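RNA-dependent RNA Polymerase (Bombyx mori cytoplasmic polyhedrosis virus, PDB 6TZ0) catalyses RNA-templated RNA synthesis inside the viral particle, making plus strands by fully conservative transcription and complementary minus strands during genome replication. Local coordinates at residues A[396-400]-A[510-516]; A[844-848]-A[859-865]. All coordinates share one frame. Residue numbers count along the deposited sequence, not the author numbering.

Contact 1: residues A[396-400]-A[510-516]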
loop_
_atom_site.group_PDB
_atom_site.type_symbol
_atom_site.label_atom_id
_atom_site.label_comp_id
_atom_site.label_asym_id
_atom_site.label_seq_id
_atom_site.Cartn_x
_atom_site.Cartn_y
_atom_site.Cartn_z
ATOM N N TYR A 396 17.218 -2.485 22.410
ATOM C CA TYR A 396 15.969 -3.208 22.575
ATOM C C TYR A 396 15.756 -4.250 21.488
ATOM O O TYR A 396 15.268 -5.345 21.779
ATOM C CB TYR A 396 14.797 -2.231 22.598
ATOM C CG TYR A 396 13.463 -2.894 22.788
ATOM C CD1 TYR A 396 13.100 -3.437 24.013
ATOM C CD2 TYR A 396 12.559 -2.969 21.743
ATOM C CE1 TYR A 396 11.876 -4.042 24.184
ATOM C CE2 TYR A 396 11.339 -3.567 21.905
ATOM C CZ TYR A 396 10.997 -4.101 23.125
ATOM O OH TYR A 396 9.773 -4.700 23.280
ATOM N N LEU A 397 16.112 -3.945 20.239
ATOM C CA LEU A 397 15.810 -4.868 19.152
ATOM C C LEU A 397 16.737 -6.075 19.091
ATOM O O LEU A 397 16.322 -7.117 18.578
ATOM C CB LEU A 397 15.847 -4.133 17.815
ATOM C CG LEU A 397 14.734 -3.127 17.539
ATOM C CD1 LEU A 397 15.019 -2.387 16.252
ATOM C CD2 LEU A 397 13.395 -3.831 17.471
ATOM N N SER A 398 17.960 -5.985 19.612
ATOM C CA SER A 398 18.911 -7.079 19.488
ATOM C C SER A 398 18.598 -8.250 20.405
ATOM O O SER A 398 19.209 -9.311 20.250
ATOM C CB SER A 398 20.317 -6.566 19.765
ATOM O OG SER A 398 20.436 -6.132 21.105
ATOM N N SER A 399 17.677 -8.092 21.347
ATOM C CA SER A 399 17.253 -9.199 22.185
ATOM C C SER A 399 16.185 -10.066 21.533
ATOM O O SER A 399 15.789 -11.074 22.120
ATOM C CB SER A 399 16.749 -8.657 23.517
ATOM O OG SER A 399 15.640 -7.810 23.319
ATOM N N PHE A 400 15.722 -9.710 20.338
ATOM C CA PHE A 400 14.697 -10.465 19.636
ATOM C C PHE A 400 15.233 -11.278 18.468
ATOM O O PHE A 400 14.471 -12.046 17.884
ATOM C CB PHE A 400 13.604 -9.524 19.116
ATOM C CG PHE A 400 12.745 -8.934 20.192
ATOM C CD1 PHE A 400 11.664 -9.637 20.692
ATOM C CD2 PHE A 400 13.018 -7.681 20.707
ATOM C CE1 PHE A 400 10.870 -9.096 21.677
ATOM C CE2 PHE A 400 12.230 -7.143 21.692
ATOM C CZ PHE A 400 11.159 -7.856 22.181
ATOM N N ILE A 510 8.210 -10.049 14.691
ATOM C CA ILE A 510 8.287 -9.421 16.009
ATOM C C ILE A 510 6.912 -9.072 16.559
ATOM O O ILE A 510 6.782 -8.811 17.760
ATOM C CB ILE A 510 9.213 -8.188 15.936
ATOM C CG1 ILE A 510 9.768 -7.820 17.316
ATOM C CG2 ILE A 510 8.485 -6.998 15.365
ATOM C CD1 ILE A 510 10.916 -6.854 17.291
ATOM N N TYR A 511 5.868 -9.099 15.724
ATOM C CA TYR A 511 4.521 -8.845 16.220
ATOM C C TYR A 511 4.019 -9.961 17.119
ATOM O O TYR A 511 3.153 -9.719 17.962
ATOM C CB TYR A 511 3.526 -8.677 15.078
ATOM C CG TYR A 511 3.792 -7.530 14.145
ATOM C CD1 TYR A 511 3.780 -6.231 14.605
ATOM C CD2 TYR A 511 3.945 -7.738 12.786
ATOM C CE1 TYR A 511 3.992 -5.176 13.755
ATOM C CE2 TYR A 511 4.151 -6.685 11.926
ATOM C CZ TYR A 511 4.174 -5.407 12.421
ATOM O OH TYR A 511 4.374 -4.346 11.581
ATOM N N ASP A 512 4.536 -11.170 16.958
ATOM C CA ASP A 512 4.161 -12.299 17.791
ATOM C C ASP A 512 4.981 -12.385 19.066
ATOM O O ASP A 512 4.836 -13.355 19.814
ATOM C CB ASP A 512 4.309 -13.598 17.005
ATOM C CG ASP A 512 3.347 -13.682 15.847
ATOM O OD1 ASP A 512 2.256 -13.083 15.934
ATOM O OD2 ASP A 512 3.684 -14.343 14.844
ATOM N N LEU A 513 5.836 -11.405 19.331
ATOM C CA LEU A 513 6.732 -11.451 20.470
ATOM C C LEU A 513 6.523 -10.303 21.441
ATOM O O LEU A 513 7.149 -10.294 22.504
ATOM C CB LEU A 513 8.186 -11.450 19.991
ATOM C CG LEU A 513 8.599 -12.609 19.093
ATOM C CD1 LEU A 513 10.021 -12.409 18.665
ATOM C CD2 LEU A 513 8.440 -13.924 19.808
ATOM N N ASN A 514 5.672 -9.341 21.104
ATOM C CA ASN A 514 5.387 -8.203 21.959
ATOM C C ASN A 514 3.889 -7.951 21.963
ATOM O O ASN A 514 3.108 -8.670 21.335
ATOM C CB ASN A 514 6.100 -6.935 21.487
ATOM C CG ASN A 514 7.577 -7.008 21.634
ATOM O OD1 ASN A 514 8.315 -6.914 20.659
ATOM N ND2 ASN A 514 8.035 -7.172 22.867
ATOM N N ASP A 515 3.503 -6.888 22.666
ATOM C CA ASP A 515 2.136 -6.392 22.686
ATOM C C ASP A 515 2.071 -4.910 22.344
ATOM O O ASP A 515 1.111 -4.236 22.721
ATOM C CB ASP A 515 1.492 -6.647 24.048
ATOM C CG ASP A 515 2.316 -6.090 25.201
ATOM O OD1 ASP A 515 3.472 -5.668 24.982
ATOM O OD2 ASP A 515 1.798 -6.060 26.335
ATOM N N ASN A 516 3.073 -4.381 21.651
ATOM C CA ASN A 516 3.131 -2.954 21.376
ATOM C C ASN A 516 2.928 -2.628 19.899
ATOM O O ASN A 516 3.567 -1.724 19.361
ATOM C CB ASN A 516 4.431 -2.361 21.921
ATOM C CG ASN A 516 5.663 -3.056 21.421
ATOM O OD1 ASN A 516 5.600 -3.902 20.543
ATOM N ND2 ASN A 516 6.805 -2.716 22.009
#

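Contact 2: residues A[844-848]-A[859-865]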
loop_
_atom_site.group_PDB
_atom_site.type_symbol
_atom_site.label_atom_id
_atom_site.label_comp_id
_atom_site.label_asym_id
_atom_site.label_seq_id
_atom_site.Cartn_x
_atom_site.Cartn_y
_atom_site.Cartn_z
ATOM N N GLU A 844 -32.826 -4.014 0.784
ATOM C CA GLU A 844 -32.579 -4.440 2.168
ATOM C C GLU A 844 -32.439 -3.241 3.102
ATOM O O GLU A 844 -31.530 -3.163 3.927
ATOM C CB GLU A 844 -31.359 -5.357 2.269
ATOM C CG GLU A 844 -31.525 -6.697 1.602
ATOM C CD GLU A 844 -30.298 -7.562 1.741
ATOM O OE1 GLU A 844 -29.290 -7.077 2.289
ATOM O OE2 GLU A 844 -30.334 -8.725 1.292
ATOM N N TYR A 845 -33.353 -2.307 2.963
ATOM C CA TYR A 845 -33.297 -1.085 3.734
ATOM C C TYR A 845 -34.353 -1.121 4.839
ATOM O O TYR A 845 -35.390 -1.768 4.677
ATOM C CB TYR A 845 -33.520 0.120 2.811
ATOM C CG TYR A 845 -33.198 1.445 3.421
ATOM C CD1 TYR A 845 -31.883 1.841 3.581
ATOM C CD2 TYR A 845 -34.200 2.297 3.844
ATOM C CE1 TYR A 845 -31.574 3.034 4.149
ATOM C CE2 TYR A 845 -33.901 3.504 4.408
ATOM C CZ TYR A 845 -32.585 3.864 4.555
ATOM O OH TYR A 845 -32.266 5.062 5.121
ATOM N N PRO A 846 -34.092 -0.501 5.995
ATOM C CA PRO A 846 -35.102 -0.474 7.062
ATOM C C PRO A 846 -36.344 0.314 6.676
ATOM O O PRO A 846 -36.264 1.403 6.108
ATOM C CB PRO A 846 -34.362 0.192 8.226
ATOM C CG PRO A 846 -32.948 -0.094 7.966
ATOM C CD PRO A 846 -32.781 -0.053 6.490
ATOM N N ALA A 847 -37.498 -0.246 7.009
ATOM C CA ALA A 847 -38.777 0.237 6.515
ATOM C C ALA A 847 -39.528 1.055 7.556
ATOM O O ALA A 847 -39.281 0.966 8.757
ATOM C CB ALA A 847 -39.646 -0.936 6.055
ATOM N N TYR A 848 -40.455 1.859 7.061
ATOM C CA TYR A 848 -41.401 2.624 7.862
ATOM C C TYR A 848 -42.652 1.789 8.109
ATOM O O TYR A 848 -42.819 0.738 7.488
ATOM C CB TYR A 848 -41.711 3.934 7.136
ATOM C CG TYR A 848 -40.584 4.931 7.168
ATOM C CD1 TYR A 848 -40.450 5.813 8.228
ATOM C CD2 TYR A 848 -39.641 4.975 6.152
ATOM C CE1 TYR A 848 -39.423 6.719 8.272
ATOM C CE2 TYR A 848 -38.608 5.882 6.183
ATOM C CZ TYR A 848 -38.505 6.749 7.247
ATOM O OH TYR A 848 -37.479 7.653 7.291
ATOM N N GLU A 859 -43.907 -2.309 12.342
ATOM C CA GLU A 859 -42.977 -1.579 13.187
ATOM C C GLU A 859 -42.018 -0.726 12.369
ATOM O O GLU A 859 -41.541 -1.138 11.309
ATOM C CB GLU A 859 -42.213 -2.562 14.069
ATOM C CG GLU A 859 -43.094 -3.131 15.167
ATOM C CD GLU A 859 -42.449 -4.265 15.916
ATOM O OE1 GLU A 859 -41.420 -4.780 15.437
ATOM O OE2 GLU A 859 -42.968 -4.631 16.991
ATOM N N ASP A 860 -41.760 0.484 12.864
ATOM C CA ASP A 860 -40.761 1.380 12.288
ATOM C C ASP A 860 -39.396 0.761 12.537
ATOM O O ASP A 860 -38.871 0.826 13.649
ATOM C CB ASP A 860 -40.870 2.765 12.917
ATOM C CG ASP A 860 -40.071 3.823 12.173
ATOM O OD1 ASP A 860 -39.426 3.508 11.153
ATOM O OD2 ASP A 860 -40.092 4.984 12.625
ATOM N N GLU A 861 -38.829 0.150 11.499
ATOM C CA GLU A 861 -37.645 -0.679 11.668
ATOM C C GLU A 861 -36.435 0.184 11.981
ATOM O O GLU A 861 -36.120 1.126 11.250
ATOM C CB GLU A 861 -37.398 -1.517 10.421
ATOM C CG GLU A 861 -38.490 -2.521 10.150
ATOM C CD GLU A 861 -38.201 -3.393 8.953
ATOM O OE1 GLU A 861 -37.183 -3.155 8.277
ATOM O OE2 GLU A 861 -38.997 -4.314 8.683
ATOM N N SER A 862 -35.770 -0.134 13.081
ATOM C CA SER A 862 -34.753 0.728 13.644
ATOM C C SER A 862 -33.440 0.552 12.893
ATOM O O SER A 862 -33.338 -0.195 11.920
ATOM C CB SER A 862 -34.593 0.436 15.134
ATOM O OG SER A 862 -33.641 1.294 15.727
ATOM N N MET A 863 -32.406 1.230 13.366
ATOM C CA MET A 863 -31.105 1.173 12.721
ATOM C C MET A 863 -30.327 -0.085 13.066
ATOM O O MET A 863 -29.200 -0.246 12.590
ATOM C CB MET A 863 -30.292 2.406 13.102
ATOM C CG MET A 863 -30.983 3.686 12.712
ATOM S SD MET A 863 -31.373 3.695 10.963
ATOM C CE MET A 863 -29.734 3.794 10.292
ATOM N N PHE A 864 -30.898 -0.976 13.873
ATOM C CA PHE A 864 -30.240 -2.206 14.277
ATOM C C PHE A 864 -30.954 -3.435 13.742
ATOM O O PHE A 864 -30.781 -4.528 14.284
ATOM C CB PHE A 864 -30.159 -2.288 15.795
ATOM C CG PHE A 864 -29.480 -1.128 16.419
ATOM C CD1 PHE A 864 -28.113 -0.992 16.351
ATOM C CD2 PHE A 864 -30.210 -0.175 17.092
ATOM C CE1 PHE A 864 -27.497 0.067 16.940
ATOM C CE2 PHE A 864 -29.596 0.891 17.691
ATOM C CZ PHE A 864 -28.234 1.017 17.609
ATOM N N THR A 865 -31.760 -3.286 12.701
ATOM C CA THR A 865 -32.491 -4.429 12.187
ATOM C C THR A 865 -31.610 -5.260 11.261
ATOM O O THR A 865 -30.720 -4.747 10.577
ATOM C CB THR A 865 -33.771 -3.981 11.477
ATOM O OG1 THR A 865 -34.489 -5.125 11.004
ATOM C CG2 THR A 865 -33.475 -3.060 10.321
#

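Contact 1: residues A[396-400]-A[510-516]
A beta turn and a loop that pack through side chains alone illustrate how a polymerase domain joins elements distant in sequence. The apolar part centres on Phe400, the most heavily covered residue of the pair. Its ring carries CD1 of Ile510 over one face, 4.0 Å from Phe400 CG, while CD1 of Leu513 sits at the ring edge, 3.8 Å from Phe400 CD1. The same methyl of Ile510 also meets Leu397, whose CD2 lies 3.9 Å from Ile510 CD1, so one isoleucine fills the space between a leucine and a phenylalanine. Helix 557-573 extends this apolar cluster, Phe566 touching both Leu397 and Ile510.

The polar approaches are not hydrogen bonds. Tyr396 OH comes to 3.0 Å from Asn514 ND2, but the angle is too poor for one, and Phe400 CZ lies 3.3 Å from the same ND2; these are close packing contacts.

Local hydrogen bonds shape both partners. A type I beta turn runs from Leu397 to Phe400, closed by Phe400 N to Leu397 O at 3.2 Å, and Ser399 OG donates to Tyr396 O at 2.9 Å. In 510-516, Leu513 N reaches Ile510 O at 3.2 Å. The result is a small hydrophobic cluster joining the turn between helices 389-397 and 401-409 to the loop after helix 501-508, within the central polymerase domain and away from the metal- and nucleotide-binding residues.

Contact 2: residues A[844-848]-A[859-865]
Two segments without regular structure can be joined by a buried carboxylate as well as by main chain, as residues 859-865 illustrate. At the start, Glu859 directs its CA-to-CB bond away from 844-848 and adds little. Asp860 lies alongside Tyr848, its OD1 3.9 Å from Tyr848 CD1; that carboxylate forms a salt bridge with Lys778, which also makes a cation-pi contact with the Tyr848 ring, so a single lysine serves both segments.

Glu861 is the pivot. Its backbone N donates to Ala847 O at 2.9 Å, and its side chain turns back so that OE1 accepts from Ala847 N at 3.2 Å. Ala847 is thus bound through both its amide and its carbonyl to one residue. The Glu861 carboxylate also forms salt bridges with Lys871 and Arg1188. Pro846 fits against Glu861, with the two CB atoms 4.1 Å apart.

From Ser862 a type I beta turn leads to Thr865. Ser862 O lies 3.9 Å from Pro846 CB, and the CA-to-CB bonds of Met863 and Phe864 point away, Met863 packing on helices 754-766 and 774-786 and Phe864 on helix 1174-1188. Thr865 then returns toward the partner, its CG2 3.8 Å from Pro846 CG. The arrangement is a buried loop-loop junction within the connection between strands 827-831 and 867-868, wedged among these helices and fixed by a glutamate bonding to main chain.

The two contacts lie on opposite sides of the chain's centre, about 47 Å apart between centres, and share no helix or strand. Contact 1 is partly buried and brings together parts of the central polymerase domain separated by more than a hundred residues; contact 2 is buried and closes one short excursion of a single connection. Their chemistry differs accordingly. Contact 1, at the end of a helix, relies on methyl and ring packing, without hydrogen bonds between its segments. In contact 2, where neither segment is regular, a main-chain bond and a carboxylate-to-amide bond join the loops, with lysine and arginine partners nearby. The buried areas are nevertheless similar, 272 and 303 Å².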